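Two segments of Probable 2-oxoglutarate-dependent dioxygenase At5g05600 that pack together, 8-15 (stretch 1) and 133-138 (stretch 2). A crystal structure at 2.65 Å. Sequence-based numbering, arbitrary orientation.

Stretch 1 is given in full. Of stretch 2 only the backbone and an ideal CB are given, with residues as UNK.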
# COMPACT_ATOMS: atom_id res chain seq x y z
N VAL A 8 -17.79 -12.56 -1.87
CA VAL A 8 -18.63 -12.05 -0.79
C VAL A 8 -18.09 -10.68 -0.39
O VAL A 8 -16.91 -10.55 -0.05
CB VAL A 8 -18.64 -13.00 0.41
CG1 VAL A 8 -19.24 -12.31 1.62
CG2 VAL A 8 -19.41 -14.25 0.07
N ARG A 9 -18.94 -9.66 -0.45
CA ARG A 9 -18.54 -8.32 -0.05
C ARG A 9 -18.59 -8.22 1.47
O ARG A 9 -19.65 -8.38 2.07
CB ARG A 9 -19.43 -7.27 -0.70
CG ARG A 9 -19.51 -7.38 -2.21
CD ARG A 9 -18.14 -7.29 -2.85
NE ARG A 9 -18.23 -7.40 -4.30
CZ ARG A 9 -17.19 -7.35 -5.13
NH1 ARG A 9 -15.96 -7.19 -4.64
NH2 ARG A 9 -17.37 -7.46 -6.44
N VAL A 10 -17.43 -7.95 2.09
CA VAL A 10 -17.35 -7.91 3.54
C VAL A 10 -18.35 -6.93 4.13
O VAL A 10 -18.86 -7.13 5.24
CB VAL A 10 -15.90 -7.58 3.98
CG1 VAL A 10 -15.74 -7.76 5.47
CG2 VAL A 10 -14.92 -8.47 3.24
N GLN A 11 -18.68 -5.87 3.39
CA GLN A 11 -19.72 -4.95 3.84
C GLN A 11 -21.06 -5.66 4.01
O GLN A 11 -21.82 -5.33 4.92
CB GLN A 11 -19.84 -3.78 2.86
CG GLN A 11 -20.75 -2.68 3.36
CD GLN A 11 -21.13 -1.70 2.27
OE1 GLN A 11 -20.68 -1.81 1.13
NE2 GLN A 11 -21.97 -0.72 2.62
N SER A 12 -21.35 -6.62 3.13
CA SER A 12 -22.61 -7.36 3.25
C SER A 12 -22.66 -8.15 4.55
O SER A 12 -23.72 -8.26 5.17
CB SER A 12 -22.79 -8.31 2.06
OG SER A 12 -22.71 -7.62 0.83
N LEU A 13 -21.52 -8.71 4.96
CA LEU A 13 -21.48 -9.46 6.21
C LEU A 13 -21.69 -8.54 7.41
O LEU A 13 -22.48 -8.84 8.32
CB LEU A 13 -20.16 -10.22 6.33
CG LEU A 13 -19.75 -10.99 5.07
CD1 LEU A 13 -18.30 -11.46 5.16
CD2 LEU A 13 -20.68 -12.17 4.85
N ALA A 14 -21.00 -7.39 7.42
CA ALA A 14 -21.15 -6.46 8.53
C ALA A 14 -22.55 -5.85 8.58
O ALA A 14 -23.00 -5.43 9.65
CB ALA A 14 -20.09 -5.36 8.44
N GLU A 15 -23.23 -5.78 7.43
CA GLU A 15 -24.57 -5.19 7.41
C GLU A 15 -25.63 -6.19 7.85
O GLU A 15 -26.67 -5.79 8.37
CB GLU A 15 -24.87 -4.65 6.01
CG GLU A 15 -24.39 -3.22 5.84
CD GLU A 15 -24.44 -2.76 4.40
OE1 GLU A 15 -24.94 -3.52 3.55
OE2 GLU A 15 -23.96 -1.63 4.13
N UNK A 133 -9.67 -15.35 4.06
CA UNK A 133 -9.97 -14.04 3.53
C UNK A 133 -9.78 -12.97 4.60
O UNK A 133 -9.77 -13.25 5.80
CB UNK A 133 -11.40 -14.00 2.98
N UNK A 134 -9.63 -11.73 4.14
CA UNK A 134 -9.44 -10.59 5.02
C UNK A 134 -10.74 -9.81 5.16
O UNK A 134 -11.60 -9.82 4.27
CB UNK A 134 -8.32 -9.68 4.50
N UNK A 135 -10.88 -9.13 6.30
CA UNK A 135 -12.11 -8.40 6.62
C UNK A 135 -12.03 -6.99 6.04
O UNK A 135 -11.96 -5.99 6.75
CB UNK A 135 -12.34 -8.35 8.13
N UNK A 136 -12.06 -6.93 4.71
CA UNK A 136 -12.01 -5.63 4.05
C UNK A 136 -12.51 -5.75 2.62
O UNK A 136 -12.36 -6.80 1.98
CB UNK A 136 -10.59 -5.06 4.07
N UNK A 137 -13.12 -4.67 2.14
CA UNK A 137 -13.35 -4.43 0.73
C UNK A 137 -12.39 -3.34 0.28
O UNK A 137 -11.82 -2.61 1.10
CB UNK A 137 -14.80 -4.04 0.46
N UNK A 138 -12.20 -3.23 -1.03
CA UNK A 138 -11.24 -2.25 -1.53
C UNK A 138 -11.62 -1.84 -2.95
O UNK A 138 -12.43 -2.49 -3.61
CB UNK A 138 -9.82 -2.81 -1.49

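Stretch 1 begins as a loop and turns into a helix at Val-10, with Arg-9 at the N-cap position. Its first turn leaves backbone NH groups without partners inside the stretch, and the CA-to-CB bond of Val-10 points toward stretch 2.

At position 133 the CA-to-CB bond points toward stretch 1, but nothing there lies within 5.5 Å of the ideal CB. The backbone is extended. The contact sets little demand, and many side chains would fit. The deposited residue is Leu-133, with chi1 m and chi2 t. Its nearest approach is Leu-133 CD1 to Val-8 CB at 5.9 Å, too far for a contact.

Position 134 points its CB away, so its side chain is not chosen by stretch 1. Its backbone does take part: the carbonyl O lies 3.7 Å from Val-10 CG2. The residue is Asp-134, whose carboxylate is hydrogen-bonded elsewhere in the structure.

Position 135 points sideways, yet its ideal CB is 4.4 Å from Val-10 CG1. Beyond that methyl lie Leu-13 and Ala-14, one helical turn further on. A long or broad apolar side chain could reach along this surface; Leu, Met, Phe, Tyr or Trp are all plausible. The residue is Trp-135, with chi1 t. This rotamer carries the indole to the helix. Val-10 CG1 sits over one face of the ring, 3.4 Å from the centroid of the five-membered ring and 14° off its normal, a CH-pi contact. Further out, Trp-135 CH2 meets Leu-13 CB at 3.6 Å. Trp-135 CZ2 lies 4.5 Å from Ala-14 CB, a looser contact.

Position 136 has its CA 5.8 Å from the CA of Val-10, the closest pair of CA atoms between the stretches, but its CB points away. Stretch 1 therefore leaves the side chain open. The carbonyl O packs 3.3 Å from Val-10 CG2. The residue is Ser-136, with chi1 p; its OG is hydrogen-bonded elsewhere.

Position 137 points toward stretch 1. The ideal CB is 5.0 Å from Val-10 N and 5.2 Å from Gln-11 N, two donors at the helix start. A short side chain with an acceptor is suited; Asp or Asn could serve, but a carboxylate offers two oxygens for two NH groups. The residue is Asp-137, with chi1 m. Val-10 N donates to Asp-137 OD1 at 2.8 Å, and Gln-11 N to Asp-137 OD2 at 3.0 Å. Its negative charge also suits the positive end of the helix dipole.

Position 138 is out of reach, and stretch 1 gives no preference. The residue is Tyr-138, which makes no contact here.

Stretch 2 133-138: LDWSDY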
# COMPACT_ATOMS: atom_id res chain seq x y z
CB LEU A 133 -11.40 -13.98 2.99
CG LEU A 133 -11.67 -14.96 1.85
CD1 LEU A 133 -13.13 -14.90 1.44
CD2 LEU A 133 -10.76 -14.65 0.68
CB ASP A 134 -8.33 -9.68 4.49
CG ASP A 134 -6.96 -10.31 4.59
OD1 ASP A 134 -6.81 -11.28 5.37
OD2 ASP A 134 -6.04 -9.84 3.89
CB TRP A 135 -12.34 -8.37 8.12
CG TRP A 135 -13.76 -8.04 8.49
CD1 TRP A 135 -14.25 -6.83 8.89
CD2 TRP A 135 -14.87 -8.94 8.48
NE1 TRP A 135 -15.60 -6.92 9.13
CE2 TRP A 135 -16.01 -8.20 8.88
CE3 TRP A 135 -15.03 -10.29 8.16
CZ2 TRP A 135 -17.27 -8.78 8.98
CZ3 TRP A 135 -16.28 -10.86 8.26
CH2 TRP A 135 -17.39 -10.11 8.67
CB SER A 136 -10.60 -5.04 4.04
OG SER A 136 -9.63 -6.02 3.72
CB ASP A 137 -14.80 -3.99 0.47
CG ASP A 137 -15.81 -5.03 0.94
OD1 ASP A 137 -15.51 -6.24 0.88
OD2 ASP A 137 -16.91 -4.63 1.37
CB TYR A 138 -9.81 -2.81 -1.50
CG TYR A 138 -9.57 -3.93 -2.48
CD1 TYR A 138 -9.13 -3.67 -3.77
CD2 TYR A 138 -9.78 -5.26 -2.12
CE1 TYR A 138 -8.92 -4.69 -4.67
CE2 TYR A 138 -9.57 -6.29 -3.01
CZ TYR A 138 -9.14 -6.00 -4.29
OH TYR A 138 -8.93 -7.02 -5.20
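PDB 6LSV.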